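Local coordinates for protein Phenolphthiocerol/phthiocerol polyketide synthase subunit C (PDB 8QZI) that helps build the phthiocerol and phenolphthiocerol chains of mycobacterial lipids as a polyketide synthase subunit, its carrier domain probably holding the growing acyl chain on a phosphopantetheine arm, at residues 61-66 / 70-75. Sequence-based numbering, arbitrary orientation.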
loop_
_atom_site.group_PDB
_atom_site.type_symbol
_atom_site.label_atom_id
_atom_site.label_comp_id
_atom_site.label_asym_id
_atom_site.label_seq_id
_atom_site.Cartn_x
_atom_site.Cartn_y
_atom_site.Cartn_z
ATOM N N GLU F 61 2.218 -5.789 21.082
ATOM C CA GLU F 61 3.137 -5.759 19.953
ATOM C C GLU F 61 2.692 -4.759 18.901
ATOM O O GLU F 61 3.527 -4.237 18.156
ATOM C CB GLU F 61 3.264 -7.144 19.322
ATOM C CG GLU F 61 4.412 -7.255 18.337
ATOM C CD GLU F 61 5.760 -7.176 19.026
ATOM O OE1 GLU F 61 6.732 -7.800 18.547
ATOM O OE2 GLU F 61 5.845 -6.494 20.065
ATOM N N ILE F 62 1.391 -4.479 18.822
ATOM C CA ILE F 62 0.922 -3.420 17.933
ATOM C C ILE F 62 1.377 -2.060 18.444
ATOM O O ILE F 62 1.859 -1.219 17.674
ATOM C CB ILE F 62 -0.608 -3.480 17.780
ATOM C CG1 ILE F 62 -1.014 -4.688 16.935
ATOM C CG2 ILE F 62 -1.147 -2.185 17.184
ATOM C CD1 ILE F 62 -2.501 -4.808 16.735
ATOM N N ARG F 63 1.235 -1.823 19.752
ATOM C CA ARG F 63 1.575 -0.513 20.295
ATOM C C ARG F 63 3.058 -0.215 20.138
ATOM O O ARG F 63 3.446 0.952 20.005
ATOM C CB ARG F 63 1.162 -0.422 21.762
ATOM C CG ARG F 63 -0.314 -0.704 22.023
ATOM C CD ARG F 63 -0.682 -0.376 23.465
ATOM N NE ARG F 63 0.296 -0.905 24.415
ATOM C CZ ARG F 63 0.181 -2.079 25.026
ATOM N NH1 ARG F 63 -0.876 -2.844 24.791
ATOM N NH2 ARG F 63 1.119 -2.484 25.874
ATOM N N ALA F 64 3.899 -1.253 20.149
ATOM C CA ALA F 64 5.305 -1.063 19.814
ATOM C C ALA F 64 5.484 -0.735 18.337
ATOM O O ALA F 64 6.455 -0.068 17.960
ATOM C CB ALA F 64 6.107 -2.308 20.189
ATOM N N VAL F 65 4.559 -1.195 17.492
ATOM C CA VAL F 65 4.568 -0.835 16.078
ATOM C C VAL F 65 3.958 0.550 15.872
ATOM O O VAL F 65 4.436 1.334 15.043
ATOM C CB VAL F 65 3.838 -1.925 15.266
ATOM C CG1 VAL F 65 3.395 -1.397 13.920
ATOM C CG2 VAL F 65 4.737 -3.136 15.082
ATOM N N LEU F 66 2.920 0.880 16.646
ATOM C CA LEU F 66 2.220 2.158 16.537
ATOM C C LEU F 66 3.009 3.340 17.100
ATOM O O LEU F 66 2.757 4.480 16.694
ATOM C CB LEU F 66 0.868 2.079 17.261
ATOM C CG LEU F 66 -0.339 1.406 16.599
ATOM C CD1 LEU F 66 -1.438 1.140 17.626
ATOM C CD2 LEU F 66 -0.868 2.271 15.465
ATOM N N ASP F 70 -1.531 4.492 24.384
ATOM C CA ASP F 70 -2.883 4.216 24.836
ATOM C C ASP F 70 -3.288 2.775 24.546
ATOM O O ASP F 70 -2.629 2.076 23.771
ATOM C CB ASP F 70 -3.864 5.179 24.175
ATOM C CG ASP F 70 -4.051 6.452 24.971
ATOM O OD1 ASP F 70 -4.354 6.358 26.181
ATOM O OD2 ASP F 70 -3.886 7.545 24.389
ATOM N N PRO F 71 -4.364 2.302 25.172
ATOM C CA PRO F 71 -4.876 0.960 24.889
ATOM C C PRO F 71 -5.831 0.954 23.702
ATOM O O PRO F 71 -6.433 1.968 23.342
ATOM C CB PRO F 71 -5.617 0.589 26.182
ATOM C CG PRO F 71 -5.498 1.808 27.106
ATOM C CD PRO F 71 -5.121 2.958 26.246
ATOM N N ILE F 72 -5.966 -0.230 23.100
ATOM C CA ILE F 72 -6.749 -0.425 21.881
ATOM C C ILE F 72 -7.685 -1.612 22.085
ATOM O O ILE F 72 -7.248 -2.684 22.517
ATOM C CB ILE F 72 -5.842 -0.646 20.653
ATOM C CG1 ILE F 72 -6.594 -1.373 19.536
ATOM C CG2 ILE F 72 -4.567 -1.398 21.039
ATOM C CD1 ILE F 72 -5.686 -1.895 18.447
ATOM N N ASP F 73 -8.967 -1.423 21.769
ATOM C CA ASP F 73 -9.936 -2.494 21.946
ATOM C C ASP F 73 -9.684 -3.610 20.931
ATOM O O ASP F 73 -8.933 -3.455 19.965
ATOM C CB ASP F 73 -11.364 -1.950 21.835
ATOM C CG ASP F 73 -11.793 -1.699 20.403
ATOM O OD1 ASP F 73 -12.285 -2.648 19.759
ATOM O OD2 ASP F 73 -11.649 -0.553 19.925
ATOM N N HIS F 74 -10.322 -4.756 21.173
ATOM C CA HIS F 74 -10.074 -5.986 20.428
ATOM C C HIS F 74 -11.071 -6.217 19.296
ATOM O O HIS F 74 -10.951 -7.217 18.578
ATOM C CB HIS F 74 -10.083 -7.186 21.394
ATOM C CG HIS F 74 -9.009 -7.130 22.444
ATOM N ND1 HIS F 74 -7.953 -8.016 22.479
ATOM C CD2 HIS F 74 -8.827 -6.291 23.492
ATOM C CE1 HIS F 74 -7.166 -7.724 23.500
ATOM N NE2 HIS F 74 -7.672 -6.680 24.130
ATOM N N HIS F 75 -12.045 -5.311 19.122
ATOM C CA HIS F 75 -13.063 -5.373 18.077
ATOM C C HIS F 75 -12.978 -4.171 17.138
ATOM O O HIS F 75 -13.980 -3.777 16.536
ATOM C CB HIS F 75 -14.465 -5.458 18.683
ATOM C CG HIS F 75 -14.746 -6.739 19.408
ATOM N ND1 HIS F 75 -13.894 -7.822 19.370
ATOM C CD2 HIS F 75 -15.791 -7.110 20.187
ATOM C CE1 HIS F 75 -14.400 -8.804 20.096
ATOM N NE2 HIS F 75 -15.551 -8.399 20.602
#
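With CG of Arg63 set beside its backbone N (chi1 -56°) and CD carried on in an extended chain (chi2 -171°), the methylene groups of this arginine reach the chain that follows the helix, where they meet Asp70 and Ile72. The aliphatic part does the touching. CD of Arg63 comes to 3.1 Å from the carbonyl O of Asp70, a close carbon-to-oxygen approach rather than a hydrogen bond; the bend at chi3 turns the guanidinium, oblique to that oxygen, away from it. The carboxylate of Asp70 takes no part, since its side chain leaves the backbone on the side turned from the helix. Ile72 does the opposite and points back at it. Its CG2 branch lies alongside the arginine stem, 4.4 Å from CG of Arg63, while the longer branch, nearly fully extended, brings CD1 to 4.6 Å from CD1 of Ile62. Leu66 borders the same hydrophobic patch more distantly. No hydrogen bond joins the two segments, which meet through a loose, largely apolar contact at the surface.

Farther along, the chain is shaped by its own polar groups. Asp73 OD1 accepts from His75 N at 2.7 Å, forming an Asx turn, and His75 ND1 donates to His74 O at 3.1 Å, approaching from above the carbonyl plane. The same carbonyl oxygen also hydrogen-bonds Thr113 OG1.

Such a long connection between the first two helices is a feature of the helical-bundle fold of acyl carrier proteins. Here Ile72 faces helix 52-66 and also touches Leu81 in the loop leading to helix 85-98, Ile62 packs on Leu78 and on Leu91 of that second helix, and backbone bonding of His74 with Ser115 ties the connection to the loop preceding helix 119-124.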